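Local coordinates for protein cysteine hydrolase (Pseudomonas syringae pv. phaseolicola 1448A, PDB 3IRV) that probably acts as a hydrolase of the isochorismatase-like cysteine hydrolase family, its natural substrate not established, at residues 73-76 with 77-81; 185-189 with 190-194; 195-198 with 199-202. All blocks are in the same frame, centred on the assembly; numbering follows the deposited sequence.

Overall arrangement
The three contacts are local, each made within one continuous run of chain, and all fall inside the isochorismatase domain. Contact 1 (73-81) is a partly buried loop leaving strand 66-72, where charged side chains and a water hold the backbone; its centre lies about 30 Å from that of contact 2 and about 32 Å from that of contact 3. Those two share helix 189-204, their centres about 13 Å apart, and both touch the second subunit. Contact 2 (185-194) starts the helix with a serine N-cap and a valine-valine contact, and is partly buried. Contact 3 (195-202) is the buried continuation, dominated by backbone hydrogen bonds, a threonine hydroxyl and apolar side chains.

Contact 1: 73-76 with 77-81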
# COMPACT_ATOMS: atom_id res chain seq x y z
N ILE A 73 18.36 1.45 0.11
CA ILE A 73 19.71 1.67 -0.42
C ILE A 73 19.71 1.23 -1.89
O ILE A 73 19.19 0.13 -2.23
CB ILE A 73 20.74 0.83 0.34
CG1 ILE A 73 20.86 1.29 1.81
CG2 ILE A 73 22.14 0.97 -0.32
CD1 ILE A 73 21.95 0.56 2.59
N VAL A 74 20.29 2.08 -2.76
CA VAL A 74 20.46 1.75 -4.19
C VAL A 74 21.95 1.81 -4.56
O VAL A 74 22.76 2.32 -3.78
CB VAL A 74 19.62 2.68 -5.09
CG1 VAL A 74 18.13 2.64 -4.70
CG2 VAL A 74 20.15 4.13 -4.98
N ARG A 75 22.31 1.31 -5.74
CA ARG A 75 23.72 1.19 -6.09
C ARG A 75 24.37 2.55 -6.25
O ARG A 75 25.54 2.72 -5.86
CB ARG A 75 23.87 0.38 -7.38
CG ARG A 75 23.74 -1.14 -7.14
CD ARG A 75 23.23 -1.87 -8.40
NE ARG A 75 23.11 -3.31 -8.14
CZ ARG A 75 22.06 -3.89 -7.54
NH1 ARG A 75 21.05 -3.15 -7.12
NH2 ARG A 75 22.05 -5.21 -7.32
N GLY A 76 23.61 3.51 -6.80
CA GLY A 76 24.14 4.83 -7.07
C GLY A 76 24.36 5.15 -8.53
O GLY A 76 24.53 6.35 -8.89
N ASP A 77 24.39 4.13 -9.39
CA ASP A 77 24.66 4.33 -10.82
C ASP A 77 23.39 4.41 -11.67
O ASP A 77 23.48 4.51 -12.89
CB ASP A 77 25.62 3.25 -11.39
CG ASP A 77 25.05 1.85 -11.30
OD1 ASP A 77 23.90 1.66 -10.85
OD2 ASP A 77 25.79 0.91 -11.71
N GLY A 78 22.22 4.33 -11.03
CA GLY A 78 20.95 4.36 -11.77
C GLY A 78 20.51 3.03 -12.38
O GLY A 78 19.42 2.94 -12.96
N SER A 79 21.34 1.98 -12.23
CA SER A 79 21.00 0.65 -12.82
C SER A 79 19.81 -0.03 -12.15
O SER A 79 19.19 -0.93 -12.74
CB SER A 79 22.19 -0.29 -12.81
OG SER A 79 22.54 -0.64 -11.48
N ASP A 80 19.45 0.44 -10.95
CA ASP A 80 18.43 -0.22 -10.13
C ASP A 80 17.34 0.74 -9.72
O ASP A 80 16.59 0.47 -8.77
CB ASP A 80 19.06 -0.87 -8.89
CG ASP A 80 19.92 0.10 -8.08
OD1 ASP A 80 19.95 1.33 -8.39
OD2 ASP A 80 20.54 -0.37 -7.10
N THR A 81 17.25 1.88 -10.44
CA THR A 81 16.18 2.85 -10.20
C THR A 81 15.55 3.23 -11.53
O THR A 81 16.23 3.62 -12.49
CB THR A 81 16.68 4.13 -9.50
OG1 THR A 81 17.76 4.72 -10.25
CG2 THR A 81 17.13 3.81 -8.08
O HOH W 1 21.26 3.70 -8.34
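Arg75 grips the carboxylate of Asp80 twice, through its own backbone and through the end of its side chain. OD2 of Asp80 takes the amide N of Arg75 on its syn lone pair at 2.8 Å. The same oxygen accepts NH1 of Arg75 from the anti side, also at 2.8 Å, in a salt bridge that lies almost in the guanidinium plane. The two flat groups are nonetheless turned strongly against each other, 78° between their planes, and the extended aliphatic part of the arginine runs alongside OD2, with CB, CG and CD all close to it. With CG set between the backbone N and the carbonyl carbon (chi1 53°), Asp80 folds its carboxylate back over the loop. Its other oxygen, OD1, takes a hydrogen from a water that also accepts from Gly76 N and Gly78 N and so links the two sides of the loop. Packed tightly beneath this carboxylate, buried Val74 meets buried Thr81 methyl to methyl, CG1 to CG2 at 3.7 Å, while the hydroxyl of Thr81 is bonded to Arg85 and Asp92.

The solvent side carries Asp77, Ser79 and the Arg75 side chain, all exposed. Here OD1 of Asp77 accepts Ser79 N from above its carboxylate plane at 2.9 Å, and Ser79 OG on the syn side at 2.7 Å. Ser79 OG rests against CD of Arg75. The whole joins parallel strand 66-72 to helix 83-87 of the alpha/beta domain, through an Asx turn at Asp77 that overlaps a type I beta turn from Gly78 to Thr81.

Contact 2: 185-189 with 190-194; sequences GAVSA and ADVQR
Ser188 and Asp191 meet at the N-cap of helix 189-204, where the serine hydroxyl stands in for the helical partner that the first turn lacks. OG accepts Asp191 N at 3.1 Å, with an N-H...O angle of 153°. A chi1 of 60° brings it there, tucking OG in above its own main chain and turning it over the start of the helix. The Asp191 side chain lies beside the same hydroxyl, its CG 3.4 Å from OG. The helix then takes up its regular pattern: Val192 N bonds to Ser188 O at 3.0 Å and Gln193 N to Ala189 O at 2.8 Å.

Gln193 turns elsewhere in its own subunit, with OE1 bonded to Thr149 and NE2 to the carbonyl of Asn174 and to a bound glycerol, probably from the crystallisation liquor. Arg194 reaches back to a salt bridge with Asp191 in the conformer described here; a second conformer is present, which makes this pair less certain. Val187 packs on Thr198 of the second subunit, which places this start of the helix beside the subunit interface. Within its own chain the same valine, buried and just before the cap, crosses Val192 at about a right angle. Methyl meets methyl there, Val187 CG1 lying 3.5 Å from Val192 CG2.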
# COMPACT_ATOMS: atom_id res chain seq x y z
N GLY A 185 -5.17 19.97 -1.31
CA GLY A 185 -5.14 20.63 -0.03
C GLY A 185 -3.86 20.24 0.70
O GLY A 185 -3.17 19.29 0.31
N ALA A 186 -3.56 20.98 1.76
CA ALA A 186 -2.42 20.70 2.60
C ALA A 186 -2.66 19.39 3.32
O ALA A 186 -3.79 19.05 3.60
CB ALA A 186 -2.28 21.82 3.64
N VAL A 187 -1.58 18.65 3.60
CA VAL A 187 -1.68 17.37 4.30
C VAL A 187 -0.63 17.32 5.42
O VAL A 187 0.59 17.32 5.15
CB VAL A 187 -1.48 16.19 3.29
CG1 VAL A 187 -1.43 14.89 3.99
CG2 VAL A 187 -2.59 16.18 2.23
N SER A 188 -1.08 17.29 6.67
CA SER A 188 -0.13 17.27 7.78
C SER A 188 0.30 15.84 8.12
O SER A 188 -0.45 14.89 7.86
CB SER A 188 -0.76 17.87 9.03
OG SER A 188 -1.91 17.12 9.38
N ALA A 189 1.44 15.71 8.78
CA ALA A 189 1.84 14.39 9.31
C ALA A 189 0.78 13.80 10.22
O ALA A 189 0.51 12.59 10.14
CB ALA A 189 3.19 14.45 10.03
N ALA A 190 0.15 14.63 11.04
CA ALA A 190 -0.91 14.13 11.95
C ALA A 190 -2.08 13.53 11.17
O ALA A 190 -2.62 12.49 11.56
CB ALA A 190 -1.41 15.24 12.86
N ASP A 191 -2.46 14.16 10.07
CA ASP A 191 -3.55 13.63 9.26
C ASP A 191 -3.15 12.33 8.56
O ASP A 191 -3.93 11.37 8.53
CB ASP A 191 -4.02 14.68 8.28
CG ASP A 191 -4.95 15.70 8.95
OD1 ASP A 191 -5.37 15.48 10.11
OD2 ASP A 191 -5.28 16.69 8.31
N VAL A 192 -1.94 12.30 8.01
CA VAL A 192 -1.39 11.08 7.42
C VAL A 192 -1.45 9.95 8.43
O VAL A 192 -1.94 8.86 8.11
CB VAL A 192 0.05 11.28 6.93
CG1 VAL A 192 0.65 9.95 6.46
CG2 VAL A 192 0.07 12.25 5.75
N GLN A 193 -0.94 10.21 9.63
CA GLN A 193 -0.88 9.21 10.69
C GLN A 193 -2.27 8.68 11.09
O GLN A 193 -2.45 7.46 11.19
CB GLN A 193 -0.15 9.78 11.90
CG GLN A 193 0.17 8.73 12.99
CD GLN A 193 1.45 7.94 12.71
OE1 GLN A 193 2.06 8.09 11.66
NE2 GLN A 193 1.82 7.05 13.66
N ARG A 194 -3.22 9.60 11.31
CA ARG A 194 -4.61 9.28 11.66
C ARG A 194 -5.21 8.35 10.60
O ARG A 194 -5.79 7.31 10.91
CB ARG A 194 -5.42 10.58 11.74
CG ARG A 194 -6.92 10.42 11.92
CD ARG A 194 -7.56 11.74 12.34
NE ARG A 194 -7.39 12.80 11.34
CZ ARG A 194 -8.27 13.08 10.38
NH1 ARG A 194 -9.42 12.41 10.27
NH2 ARG A 194 -8.01 14.08 9.54

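Contact 3: 195-198 with 199-202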
# COMPACT_ATOMS: atom_id res chain seq x y z
N ILE A 195 -5.08 8.74 9.34
CA ILE A 195 -5.67 7.95 8.25
C ILE A 195 -4.97 6.60 8.10
O ILE A 195 -5.64 5.59 7.94
CB ILE A 195 -5.68 8.74 6.91
CG1 ILE A 195 -6.91 9.66 6.81
CG2 ILE A 195 -5.89 7.78 5.73
CD1 ILE A 195 -7.07 10.68 7.86
N SER A 196 -3.64 6.58 8.21
CA SER A 196 -2.89 5.34 8.05
C SER A 196 -3.22 4.32 9.15
O SER A 196 -3.51 3.15 8.86
CB SER A 196 -1.39 5.62 8.06
OG SER A 196 -0.67 4.41 7.91
N LEU A 197 -3.19 4.76 10.40
CA LEU A 197 -3.43 3.82 11.50
C LEU A 197 -4.86 3.27 11.46
O LEU A 197 -5.10 2.07 11.74
CB LEU A 197 -3.13 4.49 12.84
CG LEU A 197 -1.67 4.89 13.05
CD1 LEU A 197 -1.58 5.55 14.42
CD2 LEU A 197 -0.75 3.66 13.01
N THR A 198 -5.81 4.14 11.11
CA THR A 198 -7.22 3.74 11.01
C THR A 198 -7.36 2.69 9.88
O THR A 198 -7.99 1.62 10.05
CB THR A 198 -8.10 4.98 10.76
OG1 THR A 198 -8.03 5.85 11.91
CG2 THR A 198 -9.58 4.57 10.55
N THR A 199 -6.74 2.97 8.74
CA THR A 199 -6.76 2.05 7.61
C THR A 199 -6.13 0.71 7.97
O THR A 199 -6.69 -0.37 7.70
CB THR A 199 -6.02 2.67 6.42
OG1 THR A 199 -6.73 3.85 6.02
CG2 THR A 199 -5.95 1.71 5.22
N ILE A 200 -4.97 0.76 8.62
CA ILE A 200 -4.34 -0.51 9.05
C ILE A 200 -5.26 -1.31 9.99
O ILE A 200 -5.42 -2.52 9.82
CB ILE A 200 -2.97 -0.27 9.70
CG1 ILE A 200 -2.02 0.38 8.70
CG2 ILE A 200 -2.42 -1.58 10.31
CD1 ILE A 200 -0.85 1.12 9.41
N ALA A 201 -5.87 -0.63 10.98
CA ALA A 201 -6.73 -1.33 11.93
C ALA A 201 -8.01 -1.92 11.27
O ALA A 201 -8.56 -2.91 11.74
CB ALA A 201 -7.10 -0.39 13.06
N TYR A 202 -8.47 -1.29 10.19
CA TYR A 202 -9.70 -1.75 9.54
C TYR A 202 -9.40 -2.79 8.46
O TYR A 202 -10.22 -3.67 8.20
CB TYR A 202 -10.44 -0.56 8.93
CG TYR A 202 -11.92 -0.79 8.71
CD1 TYR A 202 -12.85 -0.45 9.71
CD2 TYR A 202 -12.40 -1.32 7.50
CE1 TYR A 202 -14.23 -0.65 9.50
CE2 TYR A 202 -13.77 -1.52 7.29
CZ TYR A 202 -14.67 -1.18 8.30
OH TYR A 202 -16.01 -1.40 8.06
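The later turns of helix 189-204, an alpha helix lying between helix 149-162 of its own subunit and the second subunit, are joined here by backbone bonds and one side-chain hydroxyl. Thr199 donates both its amide and its hydroxyl hydrogen to Ile195 O, N at 3.0 Å and OG1 at 2.8 Å, from opposite faces of the carbonyl plane. Its hydroxyl stands beside the backbone N, anti to the carbonyl carbon (chi1 -63°), and folds back on the preceding turn, where this bond satisfies a buried polar group. Ile200 N bonds to Ser196 O at 2.8 Å, and Ala201 N to Leu197 O at 2.9 Å.

The side chain of Ile200 runs back over the carbonyl of Ser196, its CG1 3.1 Å and its CD1 3.4 Å from Ser196 O. In one of its conformers the serine hydroxyl bonds to Glu154 on helix 149-162. Ile200 also packs on Ile157 of that helix and on Val207 of strand 206-208. Tyr202 turns the other way, its ring edge-to-face with Tyr179 of the second subunit. Residues 200-202 form a wider, pi-type turn. Tyr202 N has a weak bond to Thr199 O and keeps an alpha-type hydrogen bond to Thr198 O, 3.0 Å long and bent to 137° at the hydrogen.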